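Long-range contacts in laminin subunit ALPHA-1 (PDB 2JD4), which forms part of the basement-membrane protein laminin-111 and probably helps anchor it to cell surfaces through its LG4-5 domain pair: residues A[6-10]-A[276-282]; A[20-25]-A[164-170]; A[49-55]-A[100-106]; A[222-228]-A[348-354]; A[259-263]-A[289-293]. The protein carries 4 engineered substitutions. All blocks are in the same frame, centred on the assembly; numbering follows the deposited sequence.

Contact 1 of 5, residues A[6-10]-A[276-282]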
# COMPACT_ATOMS: atom_id res chain seq x y z
N PRO A 6 2.99 36.18 5.59
CA PRO A 6 3.24 34.76 5.30
C PRO A 6 2.62 34.24 4.01
O PRO A 6 1.52 34.64 3.63
CB PRO A 6 2.71 34.05 6.55
CG PRO A 6 1.73 35.03 7.16
CD PRO A 6 2.39 36.36 6.92
N GLU A 7 3.33 33.35 3.32
CA GLU A 7 2.82 32.77 2.09
C GLU A 7 1.99 31.53 2.41
O GLU A 7 2.50 30.51 2.86
CB GLU A 7 3.97 32.42 1.14
CG GLU A 7 4.50 33.63 0.39
CD GLU A 7 5.55 33.28 -0.64
OE1 GLU A 7 5.32 32.35 -1.43
OE2 GLU A 7 6.61 33.94 -0.65
N LEU A 8 0.68 31.65 2.17
CA LEU A 8 -0.25 30.56 2.43
C LEU A 8 -0.00 29.39 1.50
O LEU A 8 0.47 29.57 0.38
CB LEU A 8 -1.69 31.04 2.26
CG LEU A 8 -2.18 32.12 3.23
CD1 LEU A 8 -3.62 32.48 2.88
CD2 LEU A 8 -2.09 31.63 4.67
N CYS A 9 -0.32 28.19 1.98
CA CYS A 9 -0.17 26.97 1.19
C CYS A 9 -1.52 26.65 0.57
O CYS A 9 -2.53 27.23 0.94
CB CYS A 9 0.25 25.81 2.08
SG CYS A 9 1.96 25.88 2.71
N ALA A 10 -1.53 25.71 -0.37
CA ALA A 10 -2.77 25.31 -1.01
C ALA A 10 -3.67 24.70 0.08
O ALA A 10 -3.21 24.45 1.20
CB ALA A 10 -2.50 24.28 -2.10
N ALA A 276 9.92 29.97 -4.83
CA ALA A 276 8.85 30.46 -3.97
C ALA A 276 8.80 29.62 -2.70
O ALA A 276 8.98 28.40 -2.74
CB ALA A 276 7.51 30.38 -4.70
N ALA A 277 8.54 30.28 -1.57
CA ALA A 277 8.47 29.60 -0.28
C ALA A 277 7.36 28.55 -0.21
O ALA A 277 7.54 27.49 0.37
CB ALA A 277 8.27 30.63 0.83
N ARG A 278 6.22 28.86 -0.82
CA ARG A 278 5.08 27.94 -0.82
C ARG A 278 5.04 27.00 -2.02
O ARG A 278 4.09 26.24 -2.19
CB ARG A 278 3.79 28.75 -0.75
CG ARG A 278 3.70 29.86 -1.79
CD ARG A 278 3.34 29.34 -3.16
NE ARG A 278 3.60 30.32 -4.21
CZ ARG A 278 3.09 31.55 -4.24
NH1 ARG A 278 2.30 31.96 -3.26
NH2 ARG A 278 3.39 32.37 -5.24
N ALA A 279 6.09 27.03 -2.84
CA ALA A 279 6.15 26.19 -4.04
C ALA A 279 5.88 24.71 -3.78
O ALA A 279 5.11 24.08 -4.51
CB ALA A 279 7.50 26.36 -4.72
N LEU A 280 6.51 24.16 -2.75
CA LEU A 280 6.35 22.74 -2.44
C LEU A 280 5.06 22.35 -1.71
O LEU A 280 4.67 21.18 -1.73
CB LEU A 280 7.56 22.23 -1.66
CG LEU A 280 8.91 22.28 -2.40
CD1 LEU A 280 10.01 21.71 -1.52
CD2 LEU A 280 8.81 21.50 -3.70
N CYS A 281 4.40 23.31 -1.06
CA CYS A 281 3.16 22.99 -0.36
C CYS A 281 1.95 23.40 -1.19
O CYS A 281 0.93 23.84 -0.66
CB CYS A 281 3.14 23.66 1.02
SG CYS A 281 3.08 25.48 1.06
N ASP A 282 2.08 23.24 -2.51
CA ASP A 282 1.01 23.59 -3.44
C ASP A 282 -0.03 22.49 -3.64
O ASP A 282 -0.98 22.65 -4.41
CB ASP A 282 1.60 24.02 -4.79
CG ASP A 282 2.38 22.91 -5.49
OD1 ASP A 282 2.67 21.86 -4.86
OD2 ASP A 282 2.72 23.09 -6.68
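Cys9 and Cys281 are joined covalently, SG to SG at 2.0 Å, and the disulfide torsion of -86° is close to the relaxed right angle. The two half-cystines are not alike: SG of Cys9 stands anti to its own carbonyl carbon (chi1 -71°), whereas SG of Cys281 is tucked between backbone N and carbonyl carbon (chi1 66°). One backbone bond backs the bridge, from Ala10 N to Cys281 O at 3.1 Å, and the methyl of Ala10 sits against the carbonyl oxygen of Asp282. Through this disulfide the extended N-terminal segment, in the loop before strand 22-23, is tied to a surface loop of the second laminin G-like domain, between strands 267-272 and 286-293. That loop includes a type I beta turn from Ala276 to Ala279. On the turn, Arg278 bends back at chi2 and crosses the extended Glu7 side chain at about a right angle. Glu7 OE1 touches Arg278 CG at 3.0 Å and hovers over one face of the guanidinium, 3.6 Å from Arg278 NH1. Because the oxygen sits above the group and not at its rim, the attraction is electrostatic, without a directed N-H bond.

Contact 2 of 5, residues A[20-25]-A[164-170]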
# COMPACT_ATOMS: atom_id res chain seq x y z
N GLY A 20 -21.27 2.12 2.96
CA GLY A 20 -21.35 0.71 2.61
C GLY A 20 -20.21 0.19 1.75
O GLY A 20 -20.42 -0.62 0.85
N ALA A 21 -19.01 0.68 2.01
CA ALA A 21 -17.84 0.24 1.26
C ALA A 21 -16.70 0.09 2.25
O ALA A 21 -16.68 0.77 3.29
CB ALA A 21 -17.48 1.24 0.18
N HIS A 22 -15.74 -0.78 1.94
CA HIS A 22 -14.61 -0.98 2.83
C HIS A 22 -13.27 -0.88 2.11
O HIS A 22 -13.13 -1.35 0.98
CB HIS A 22 -14.73 -2.36 3.51
CG HIS A 22 -15.98 -2.52 4.33
ND1 HIS A 22 -16.04 -2.17 5.66
CD2 HIS A 22 -17.21 -2.98 4.00
CE1 HIS A 22 -17.26 -2.41 6.12
NE2 HIS A 22 -17.99 -2.90 5.13
N GLN A 23 -12.29 -0.27 2.77
CA GLN A 23 -10.96 -0.13 2.20
C GLN A 23 -10.06 -1.19 2.83
O GLN A 23 -10.00 -1.30 4.05
CB GLN A 23 -10.36 1.25 2.50
CG GLN A 23 -8.95 1.46 1.94
CD GLN A 23 -8.93 1.76 0.46
OE1 GLN A 23 -7.88 1.74 -0.18
NE2 GLN A 23 -10.10 2.06 -0.10
N PHE A 24 -9.38 -1.98 2.00
CA PHE A 24 -8.49 -3.01 2.50
C PHE A 24 -7.04 -2.64 2.15
O PHE A 24 -6.78 -1.58 1.58
CB PHE A 24 -8.86 -4.37 1.89
CG PHE A 24 -10.25 -4.83 2.24
CD1 PHE A 24 -11.33 -4.45 1.44
CD2 PHE A 24 -10.48 -5.61 3.37
CE1 PHE A 24 -12.63 -4.84 1.77
CE2 PHE A 24 -11.77 -6.01 3.71
CZ PHE A 24 -12.85 -5.62 2.91
N GLY A 25 -6.10 -3.52 2.50
CA GLY A 25 -4.71 -3.24 2.20
C GLY A 25 -4.00 -2.27 3.14
O GLY A 25 -2.84 -1.93 2.89
N SER A 164 -3.18 -8.68 1.76
CA SER A 164 -4.41 -7.92 1.53
C SER A 164 -4.34 -6.95 0.34
O SER A 164 -3.36 -6.23 0.17
CB SER A 164 -4.77 -7.14 2.80
OG SER A 164 -5.91 -6.34 2.59
N ILE A 165 -5.39 -6.95 -0.47
CA ILE A 165 -5.47 -6.07 -1.64
C ILE A 165 -5.71 -4.61 -1.23
O ILE A 165 -6.62 -4.33 -0.45
CB ILE A 165 -6.62 -6.52 -2.60
CG1 ILE A 165 -6.70 -5.61 -3.83
CG2 ILE A 165 -7.96 -6.48 -1.87
CD1 ILE A 165 -5.68 -5.91 -4.88
N PRO A 166 -4.88 -3.67 -1.72
CA PRO A 166 -5.06 -2.26 -1.37
C PRO A 166 -6.16 -1.72 -2.27
O PRO A 166 -5.88 -1.18 -3.35
CB PRO A 166 -3.70 -1.62 -1.71
CG PRO A 166 -2.75 -2.79 -1.71
CD PRO A 166 -3.57 -3.87 -2.36
N ALA A 167 -7.41 -1.87 -1.85
CA ALA A 167 -8.53 -1.41 -2.66
C ALA A 167 -9.80 -1.24 -1.84
O ALA A 167 -9.90 -1.75 -0.73
CB ALA A 167 -8.79 -2.41 -3.80
N CYS A 168 -10.76 -0.54 -2.43
CA CYS A 168 -12.06 -0.32 -1.82
C CYS A 168 -13.00 -1.33 -2.46
O CYS A 168 -13.01 -1.49 -3.68
CB CYS A 168 -12.57 1.09 -2.11
SG CYS A 168 -14.18 1.43 -1.34
N ILE A 169 -13.79 -2.01 -1.65
CA ILE A 169 -14.73 -2.98 -2.17
C ILE A 169 -16.15 -2.64 -1.70
O ILE A 169 -16.37 -2.38 -0.53
CB ILE A 169 -14.38 -4.41 -1.71
CG1 ILE A 169 -12.98 -4.79 -2.20
CG2 ILE A 169 -15.39 -5.40 -2.28
CD1 ILE A 169 -12.52 -6.18 -1.76
N GLY A 170 -17.08 -2.63 -2.64
CA GLY A 170 -18.45 -2.32 -2.30
C GLY A 170 -19.20 -3.58 -1.89
O GLY A 170 -18.66 -4.43 -1.18
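His22 and Ile169 form an antiparallel hydrogen-bonded pair, with His22 N to Ile169 O at 3.0 Å and Ile169 N to His22 O at 2.8 Å, and the pairing carries on through Phe24 N to Ala167 O at 2.8 Å. Next to them Gln23 and Cys168 make a non-hydrogen-bonded pair. On the face bearing these two side chains, Gln23 swings its CG anti to the backbone N and then bends at chi2 (79°), which folds the amide back over the neighbouring strand and sets Gln23 NE2 3.3 Å from Cys168 CB. Cys168 SG, already committed to the disulfide with Cys193, rests against Ala21 CB at 3.6 Å. The short strand 22-23 is thereby added to strand 167-174, whose other flank pairs with strand 44-53; this is one of the antiparallel sheets of the laminin G-like beta sandwich in the first domain. On the side of His22 and Ile169, the Phe24 ring crosses the Ile169 side chain at about a right angle, Phe24 CE1 meeting Ile169 CD1 at 3.8 Å, and Leu32 of strand 31-35 also packs on Phe24. Beyond the paired residues, Pro166 centres an inverse gamma turn, and the side chain of Ser164 takes over from the backbone as acceptor: Gly25 N donates to Ser164 OG at 2.8 Å, over a bent path of 132°. The same hydroxyl bonds the carbonyl of Gly147, with that of Ser30 also close by. Gly25 CA comes to 3.7 Å from Pro166 CA.

Contact 3 of 5, residues A[49-55]-A[100-106]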
# COMPACT_ATOMS: atom_id res chain seq x y z
N LEU A 49 -18.96 -8.54 -7.45
CA LEU A 49 -18.56 -7.47 -6.54
C LEU A 49 -18.07 -6.27 -7.34
O LEU A 49 -17.88 -6.36 -8.55
CB LEU A 49 -17.45 -7.97 -5.61
CG LEU A 49 -16.16 -8.52 -6.22
CD1 LEU A 49 -15.21 -7.37 -6.55
CD2 LEU A 49 -15.50 -9.48 -5.25
N SER A 50 -17.90 -5.13 -6.68
CA SER A 50 -17.41 -3.92 -7.34
C SER A 50 -16.09 -3.57 -6.66
O SER A 50 -15.97 -3.68 -5.44
CB SER A 50 -18.41 -2.77 -7.21
OG SER A 50 -18.63 -2.44 -5.85
N ILE A 51 -15.10 -3.15 -7.44
CA ILE A 51 -13.80 -2.84 -6.89
C ILE A 51 -13.18 -1.60 -7.51
O ILE A 51 -13.43 -1.26 -8.66
CB ILE A 51 -12.86 -4.05 -7.05
CG1 ILE A 51 -11.55 -3.84 -6.28
CG2 ILE A 51 -12.59 -4.29 -8.53
CD1 ILE A 51 -10.73 -5.11 -6.12
N ARG A 52 -12.37 -0.90 -6.71
CA ARG A 52 -11.68 0.31 -7.14
C ARG A 52 -10.28 0.26 -6.54
O ARG A 52 -10.13 0.14 -5.32
CB ARG A 52 -12.42 1.55 -6.62
CG ARG A 52 -11.74 2.84 -6.97
CD ARG A 52 -11.57 3.67 -5.71
NE ARG A 52 -12.60 4.67 -5.58
CZ ARG A 52 -12.80 5.39 -4.49
NH1 ARG A 52 -12.03 5.22 -3.42
NH2 ARG A 52 -13.77 6.29 -4.48
N THR A 53 -9.26 0.36 -7.38
CA THR A 53 -7.88 0.25 -6.89
C THR A 53 -6.79 0.83 -7.81
O THR A 53 -7.00 1.03 -9.00
CB THR A 53 -7.56 -1.24 -6.66
OG1 THR A 53 -6.23 -1.38 -6.15
CG2 THR A 53 -7.68 -2.02 -7.97
N PHE A 54 -5.62 1.08 -7.23
CA PHE A 54 -4.46 1.58 -7.97
C PHE A 54 -3.35 0.54 -7.82
O PHE A 54 -2.28 0.65 -8.43
CB PHE A 54 -3.94 2.91 -7.39
CG PHE A 54 -4.84 4.09 -7.61
CD1 PHE A 54 -5.65 4.57 -6.59
CD2 PHE A 54 -4.84 4.76 -8.84
CE1 PHE A 54 -6.45 5.70 -6.77
CE2 PHE A 54 -5.63 5.89 -9.04
CZ PHE A 54 -6.43 6.36 -8.00
N ALA A 55 -3.61 -0.49 -7.01
CA ALA A 55 -2.62 -1.52 -6.71
C ALA A 55 -2.29 -2.49 -7.84
O ALA A 55 -3.05 -2.66 -8.79
CB ALA A 55 -3.06 -2.30 -5.48
N LEU A 100 -7.19 -3.40 -14.27
CA LEU A 100 -8.05 -2.79 -13.25
C LEU A 100 -7.50 -1.66 -12.41
O LEU A 100 -8.26 -0.93 -11.78
CB LEU A 100 -8.56 -3.88 -12.30
CG LEU A 100 -9.73 -4.76 -12.76
CD1 LEU A 100 -9.31 -5.66 -13.92
CD2 LEU A 100 -10.17 -5.59 -11.58
N SER A 101 -6.18 -1.50 -12.39
CA SER A 101 -5.54 -0.48 -11.57
C SER A 101 -5.62 0.98 -12.03
O SER A 101 -4.63 1.71 -11.95
CB SER A 101 -4.07 -0.86 -11.38
OG SER A 101 -3.44 -1.08 -12.64
N ASP A 102 -6.80 1.43 -12.47
CA ASP A 102 -6.96 2.81 -12.93
C ASP A 102 -7.68 3.72 -11.94
O ASP A 102 -7.94 4.89 -12.24
CB ASP A 102 -7.70 2.86 -14.27
CG ASP A 102 -9.05 2.15 -14.23
OD1 ASP A 102 -9.58 1.92 -13.12
OD2 ASP A 102 -9.58 1.83 -15.31
N GLY A 103 -8.00 3.20 -10.76
CA GLY A 103 -8.66 4.02 -9.76
C GLY A 103 -10.14 4.30 -10.00
O GLY A 103 -10.74 5.13 -9.33
N LYS A 104 -10.72 3.62 -10.98
CA LYS A 104 -12.14 3.80 -11.28
C LYS A 104 -12.88 2.53 -10.88
O LYS A 104 -12.30 1.44 -10.85
CB LYS A 104 -12.34 4.08 -12.77
CG LYS A 104 -11.75 5.42 -13.22
CD LYS A 104 -11.91 5.60 -14.72
CE LYS A 104 -11.48 6.99 -15.16
NZ LYS A 104 -10.05 7.25 -14.90
N TRP A 105 -14.16 2.66 -10.55
CA TRP A 105 -14.96 1.51 -10.14
C TRP A 105 -15.20 0.51 -11.27
O TRP A 105 -15.52 0.89 -12.40
CB TRP A 105 -16.32 1.97 -9.59
CG TRP A 105 -16.24 2.58 -8.23
CD1 TRP A 105 -16.24 3.92 -7.92
CD2 TRP A 105 -16.13 1.88 -6.98
NE1 TRP A 105 -16.14 4.09 -6.55
CE2 TRP A 105 -16.07 2.85 -5.96
CE3 TRP A 105 -16.08 0.53 -6.64
CZ2 TRP A 105 -15.97 2.51 -4.61
CZ3 TRP A 105 -15.97 0.18 -5.29
CH2 TRP A 105 -15.92 1.17 -4.29
N HIS A 106 -15.05 -0.77 -10.95
CA HIS A 106 -15.27 -1.84 -11.92
C HIS A 106 -16.17 -2.90 -11.29
O HIS A 106 -16.17 -3.09 -10.07
CB HIS A 106 -13.94 -2.50 -12.29
CG HIS A 106 -12.96 -1.58 -12.93
ND1 HIS A 106 -13.14 -1.05 -14.19
CD2 HIS A 106 -11.78 -1.08 -12.48
CE1 HIS A 106 -12.11 -0.27 -14.49
NE2 HIS A 106 -11.27 -0.27 -13.47
O HOH W 1 -9.89 0.58 -10.06
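Trp105 and Arg52 bury the largest areas here, against each other. Arg52 CB sits over the centre of the six-membered ring of Trp105, 3.7 Å from its centroid and 11° off the normal, a CH-pi contact. With CG anti to the backbone N and the chain bent at chi2 and chi3, Arg52 then passes over the indole, its guanidinium inclined 48° to the ring plane, and Arg52 NH2 ends on the carbonyl of Tyr194. Ile51, third in buried area, pairs with His106 through two antiparallel backbone bonds, Ile51 N to His106 O and His106 N to Ile51 O, both 2.8 Å, joining the end of strand 44-53 to the loop leading into strand 106-113 in a sheet of the first laminin G-like domain. Past this pair a water is inserted between the segments, accepting from Thr53 N at 2.8 Å, while Gly103 N reaches Thr53 O at 3.0 Å from above the carbonyl plane. Asp102 OD1 holds the loop's shape by accepting from Lys104 N, in an Asx turn, and from His106 NE2 at 2.8 Å, on opposite faces of the carboxylate. As His106 ND1 is also bonded to Asp122, the imidazole is fixed at both nitrogens, and the flanking carboxylates would probably favour its protonated form.

Contact 4 of 5, residues A[222-228]-A[348-354]. Engineered in segment 222-228: Gln223 (natural residue Asn).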
# COMPACT_ATOMS: atom_id res chain seq x y z
N LEU A 222 23.44 4.23 -1.58
CA LEU A 222 22.01 4.05 -1.45
C LEU A 222 21.27 5.18 -2.16
O LEU A 222 21.56 6.35 -1.95
CB LEU A 222 21.60 4.03 0.03
CG LEU A 222 20.10 3.98 0.31
CD1 LEU A 222 19.52 2.65 -0.18
CD2 LEU A 222 19.85 4.15 1.80
N GLN A 223 20.30 4.82 -3.00
CA GLN A 223 19.52 5.80 -3.73
C GLN A 223 18.07 5.76 -3.25
O GLN A 223 17.44 4.71 -3.25
CB GLN A 223 19.55 5.50 -5.24
CG GLN A 223 18.97 6.61 -6.10
CD GLN A 223 18.66 6.16 -7.51
OE1 GLN A 223 19.51 5.60 -8.20
NE2 GLN A 223 17.43 6.40 -7.94
N ILE A 224 17.56 6.91 -2.81
CA ILE A 224 16.18 7.00 -2.34
C ILE A 224 15.36 7.86 -3.29
O ILE A 224 15.76 8.99 -3.61
CB ILE A 224 16.11 7.62 -0.92
CG1 ILE A 224 16.80 6.70 0.09
CG2 ILE A 224 14.65 7.86 -0.53
CD1 ILE A 224 16.83 7.24 1.50
N THR A 225 14.24 7.33 -3.75
CA THR A 225 13.35 8.05 -4.66
C THR A 225 11.91 7.96 -4.16
O THR A 225 11.50 6.94 -3.62
CB THR A 225 13.40 7.47 -6.09
OG1 THR A 225 14.74 7.55 -6.60
CG2 THR A 225 12.48 8.25 -7.01
N LEU A 226 11.16 9.03 -4.34
CA LEU A 226 9.77 9.06 -3.90
C LEU A 226 9.07 10.28 -4.47
O LEU A 226 9.71 11.18 -4.99
CB LEU A 226 9.70 9.09 -2.37
CG LEU A 226 10.28 10.30 -1.62
CD1 LEU A 226 9.34 11.50 -1.71
CD2 LEU A 226 10.47 9.92 -0.16
N GLU A 227 7.74 10.28 -4.36
CA GLU A 227 6.93 11.41 -4.80
C GLU A 227 6.11 11.81 -3.60
O GLU A 227 5.66 10.95 -2.83
CB GLU A 227 5.99 11.00 -5.94
CG GLU A 227 6.68 10.58 -7.22
CD GLU A 227 5.69 10.15 -8.28
OE1 GLU A 227 4.77 10.93 -8.58
OE2 GLU A 227 5.84 9.02 -8.80
N PHE A 228 5.91 13.11 -3.41
CA PHE A 228 5.13 13.57 -2.27
C PHE A 228 4.26 14.77 -2.64
O PHE A 228 4.55 15.49 -3.58
CB PHE A 228 6.07 13.95 -1.12
CG PHE A 228 6.83 15.24 -1.34
CD1 PHE A 228 6.24 16.47 -1.04
CD2 PHE A 228 8.12 15.22 -1.84
CE1 PHE A 228 6.94 17.66 -1.24
CE2 PHE A 228 8.83 16.41 -2.05
CZ PHE A 228 8.24 17.64 -1.75
N VAL A 348 2.44 10.21 0.13
CA VAL A 348 3.71 9.78 -0.45
C VAL A 348 3.41 8.57 -1.35
O VAL A 348 2.59 7.72 -1.01
CB VAL A 348 4.70 9.36 0.65
CG1 VAL A 348 5.94 8.71 0.03
CG2 VAL A 348 5.09 10.59 1.47
N ARG A 349 4.07 8.50 -2.50
CA ARG A 349 3.86 7.40 -3.45
C ARG A 349 5.18 6.98 -4.08
O ARG A 349 6.14 7.76 -4.11
CB ARG A 349 2.88 7.85 -4.54
CG ARG A 349 3.55 8.20 -5.87
CD ARG A 349 2.87 9.33 -6.64
NE ARG A 349 1.43 9.18 -6.77
CZ ARG A 349 0.66 9.93 -7.57
NH1 ARG A 349 1.21 10.87 -8.33
NH2 ARG A 349 -0.65 9.74 -7.61
N ASN A 350 5.23 5.75 -4.58
CA ASN A 350 6.42 5.21 -5.24
C ASN A 350 7.71 5.37 -4.45
O ASN A 350 8.72 5.85 -4.97
CB ASN A 350 6.58 5.86 -6.62
CG ASN A 350 5.44 5.52 -7.56
OD1 ASN A 350 5.04 4.36 -7.67
ND2 ASN A 350 4.91 6.53 -8.25
N LEU A 351 7.68 4.95 -3.19
CA LEU A 351 8.86 5.02 -2.33
C LEU A 351 9.77 3.83 -2.64
O LEU A 351 9.36 2.68 -2.47
CB LEU A 351 8.43 4.95 -0.86
CG LEU A 351 9.55 5.00 0.18
CD1 LEU A 351 10.29 6.33 0.09
CD2 LEU A 351 8.94 4.82 1.56
N ARG A 352 10.99 4.11 -3.08
CA ARG A 352 11.92 3.04 -3.43
C ARG A 352 13.37 3.29 -3.04
O ARG A 352 13.81 4.44 -2.96
CB ARG A 352 11.84 2.79 -4.94
CG ARG A 352 12.17 4.03 -5.76
CD ARG A 352 11.32 4.16 -7.03
NE ARG A 352 11.68 3.20 -8.07
CZ ARG A 352 11.31 1.92 -8.09
NH1 ARG A 352 10.57 1.43 -7.11
NH2 ARG A 352 11.69 1.13 -9.09
N LEU A 353 14.10 2.21 -2.79
CA LEU A 353 15.50 2.30 -2.41
C LEU A 353 16.37 1.52 -3.38
O LEU A 353 16.12 0.34 -3.65
CB LEU A 353 15.71 1.78 -0.98
CG LEU A 353 15.34 2.72 0.17
CD1 LEU A 353 13.88 3.10 0.09
CD2 LEU A 353 15.64 2.04 1.49
N SER A 354 17.40 2.18 -3.91
CA SER A 354 18.31 1.57 -4.87
C SER A 354 19.76 1.73 -4.41
O SER A 354 20.30 0.86 -3.74
CB SER A 354 18.14 2.23 -6.25
OG SER A 354 16.81 2.10 -6.72
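Glu227 lies across the aliphatic part of Arg349, its CB 3.6 Å from Arg349 CD. Glu227 OE1 then comes to the edge of the guanidinium, in its plane, for a long salt bridge of 3.6 Å to Arg349 NH1; the carboxylate and guanidinium planes stand 71° apart. The other oxygen, Glu227 OE2, accepts a hydrogen bond of 2.7 Å from Asn350 ND2, which approaches from above the carboxylate plane. Arg349 is shared further, with Glu382 and Glu199 O as polar partners and Trp285 in a cation-pi contact. Asn350, with phi and psi both near 50°, lies at a beta bulge, which probably helps turn its amide to the carboxylate: strands 222-228 and 348-353 run antiparallel at 162°, but between the hydrogen-bonded pairs Thr225-Arg352 and Glu227-Arg349 the register slips by one residue. The strands belong to the beta sandwich of the second laminin G-like domain. Its apolar interior is met by the other face, where Leu226 and Leu351 lie side by side and point the same way, Leu226 CD2 touching Leu351 CD1 at 3.6 Å. Leu222, by contrast, crosses Leu353 at a slant, its CD1 4.0 Å from Leu353 CB. On the polar face, Thr225 CB rests on Arg352 CG at 3.7 Å. The engineered Gln223 is extended, and its NE2 donates to Thr225 OG1 at 3.2 Å, the acceptor lying in the amide plane.

Contact 5 of 5, residues A[259-263]-A[289-293]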
# COMPACT_ATOMS: atom_id res chain seq x y z
N PHE A 259 18.59 16.96 3.10
CA PHE A 259 19.09 15.59 3.05
C PHE A 259 20.36 15.57 3.89
O PHE A 259 21.40 16.08 3.46
CB PHE A 259 19.38 15.20 1.59
CG PHE A 259 19.98 13.83 1.41
CD1 PHE A 259 19.61 12.77 2.24
CD2 PHE A 259 20.86 13.58 0.37
CE1 PHE A 259 20.12 11.49 2.03
CE2 PHE A 259 21.37 12.31 0.14
CZ PHE A 259 21.00 11.26 0.97
N HIS A 260 20.28 15.01 5.10
CA HIS A 260 21.42 14.94 6.01
C HIS A 260 22.05 13.56 6.00
O HIS A 260 21.36 12.56 5.88
CB HIS A 260 20.99 15.23 7.45
CG HIS A 260 20.20 16.48 7.63
ND1 HIS A 260 20.75 17.74 7.46
CD2 HIS A 260 18.91 16.68 7.98
CE1 HIS A 260 19.82 18.65 7.70
NE2 HIS A 260 18.69 18.03 8.01
N VAL A 261 23.36 13.52 6.16
CA VAL A 261 24.08 12.26 6.19
C VAL A 261 25.24 12.38 7.18
O VAL A 261 25.90 13.42 7.24
CB VAL A 261 24.63 11.90 4.80
CG1 VAL A 261 25.63 10.76 4.90
CG2 VAL A 261 23.49 11.51 3.87
N ASN A 262 25.47 11.33 7.96
CA ASN A 262 26.58 11.33 8.91
C ASN A 262 27.26 9.97 8.90
O ASN A 262 26.68 8.97 9.31
CB ASN A 262 26.10 11.64 10.33
CG ASN A 262 27.24 11.94 11.28
OD1 ASN A 262 28.24 11.23 11.30
ND2 ASN A 262 27.11 13.01 12.07
N ASN A 263 28.50 9.95 8.42
CA ASN A 263 29.28 8.72 8.32
C ASN A 263 30.21 8.54 9.52
O ASN A 263 31.15 7.75 9.48
CB ASN A 263 30.09 8.73 7.03
CG ASN A 263 29.21 8.88 5.80
OD1 ASN A 263 28.27 8.11 5.60
ND2 ASN A 263 29.51 9.87 4.96
N GLN A 289 14.72 12.81 -5.36
CA GLN A 289 15.80 11.84 -5.50
C GLN A 289 16.92 12.24 -4.55
O GLN A 289 17.32 13.39 -4.51
CB GLN A 289 16.34 11.84 -6.93
CG GLN A 289 15.31 11.52 -8.00
CD GLN A 289 15.84 11.78 -9.40
OE1 GLN A 289 16.86 11.21 -9.81
NE2 GLN A 289 15.16 12.64 -10.14
N ALA A 290 17.41 11.28 -3.77
CA ALA A 290 18.50 11.55 -2.83
C ALA A 290 19.48 10.40 -2.96
O ALA A 290 19.17 9.27 -2.57
CB ALA A 290 17.96 11.63 -1.41
N HIS A 291 20.65 10.68 -3.52
CA HIS A 291 21.65 9.63 -3.73
C HIS A 291 22.88 9.78 -2.84
O HIS A 291 23.50 10.84 -2.78
CB HIS A 291 22.09 9.62 -5.20
CG HIS A 291 22.90 8.42 -5.58
ND1 HIS A 291 23.53 8.32 -6.80
CD2 HIS A 291 23.15 7.26 -4.93
CE1 HIS A 291 24.14 7.15 -6.88
NE2 HIS A 291 23.92 6.49 -5.76
N LYS A 292 23.22 8.70 -2.14
CA LYS A 292 24.39 8.69 -1.28
C LYS A 292 25.42 7.74 -1.88
O LYS A 292 25.12 6.57 -2.12
CB LYS A 292 24.05 8.20 0.13
CG LYS A 292 25.26 8.10 1.05
CD LYS A 292 24.97 7.22 2.26
CE LYS A 292 26.11 7.26 3.27
NZ LYS A 292 27.39 6.75 2.72
N SER A 293 26.62 8.26 -2.14
CA SER A 293 27.70 7.45 -2.70
C SER A 293 28.95 7.71 -1.85
O SER A 293 28.93 8.55 -0.96
CB SER A 293 27.96 7.83 -4.16
OG SER A 293 28.37 9.19 -4.26
O HOH W 2 28.74 8.79 1.76
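Lys292 NZ is ringed by five oxygens, more than its three N-H groups can serve fully: a water at 2.6 Å, the carbonyls of Thr316, Leu220 and Arg219, and Asn263 OD1 at 3.3 Å in a weak bond. The water donates to Ser293 O at 2.7 Å and receives a weak bond from Asn263 ND2. Lys292 and Asn263 come from opposite directions. The lysine runs extended from CB to CE and turns only at chi4 (-62°), a bend that places NZ beside the amide oxygen while Lys292 CE lies 3.9 Å from Val261 CG1. This crowd of oxygens should help the buried ammonium group stay charged. Further along, the Phe259 ring takes the methyl of Ala290 squarely on one face, Ala290 CB standing 3.7 Å from the ring centroid and 8° off its normal. At the edge of the ring, in its plane, lies His291 O. No backbone bond joins the segments, whose strand axes are 9.1 Å apart at closest and inclined by 17°. Such side-chain packing between facing strands is characteristic of the beta sandwich of a laminin G-like domain, here near its rim, where Asn263 comes within about 6 Å of the bound magnesium ion.

In the fold
Contacts 2 and 3 belong to the first laminin G-like domain and contacts 4 and 5 to the second. Contacts 2 and 3, with centres 10 Å apart, share a sheet: Arg52 O accepts from Cys168 N, and Thr53 OG1 meets Pro166 O. Contacts 4 and 5, 13 Å apart, are joined likewise, by Ala290 N to Ile224 O and Lys292 N to Leu222 O; in contact 5 the side chain of Asn263 is about 6 Å from the magnesium ion of this domain, whose site includes Asp246 and Asp319. Between the domains, contacts 3 and 4 approach to about 6 Å at their nearest atoms. Contact 1 encloses contacts 2 and 3 along the chain and touches contact 4 where Leu280 O packs on Phe228 CE1.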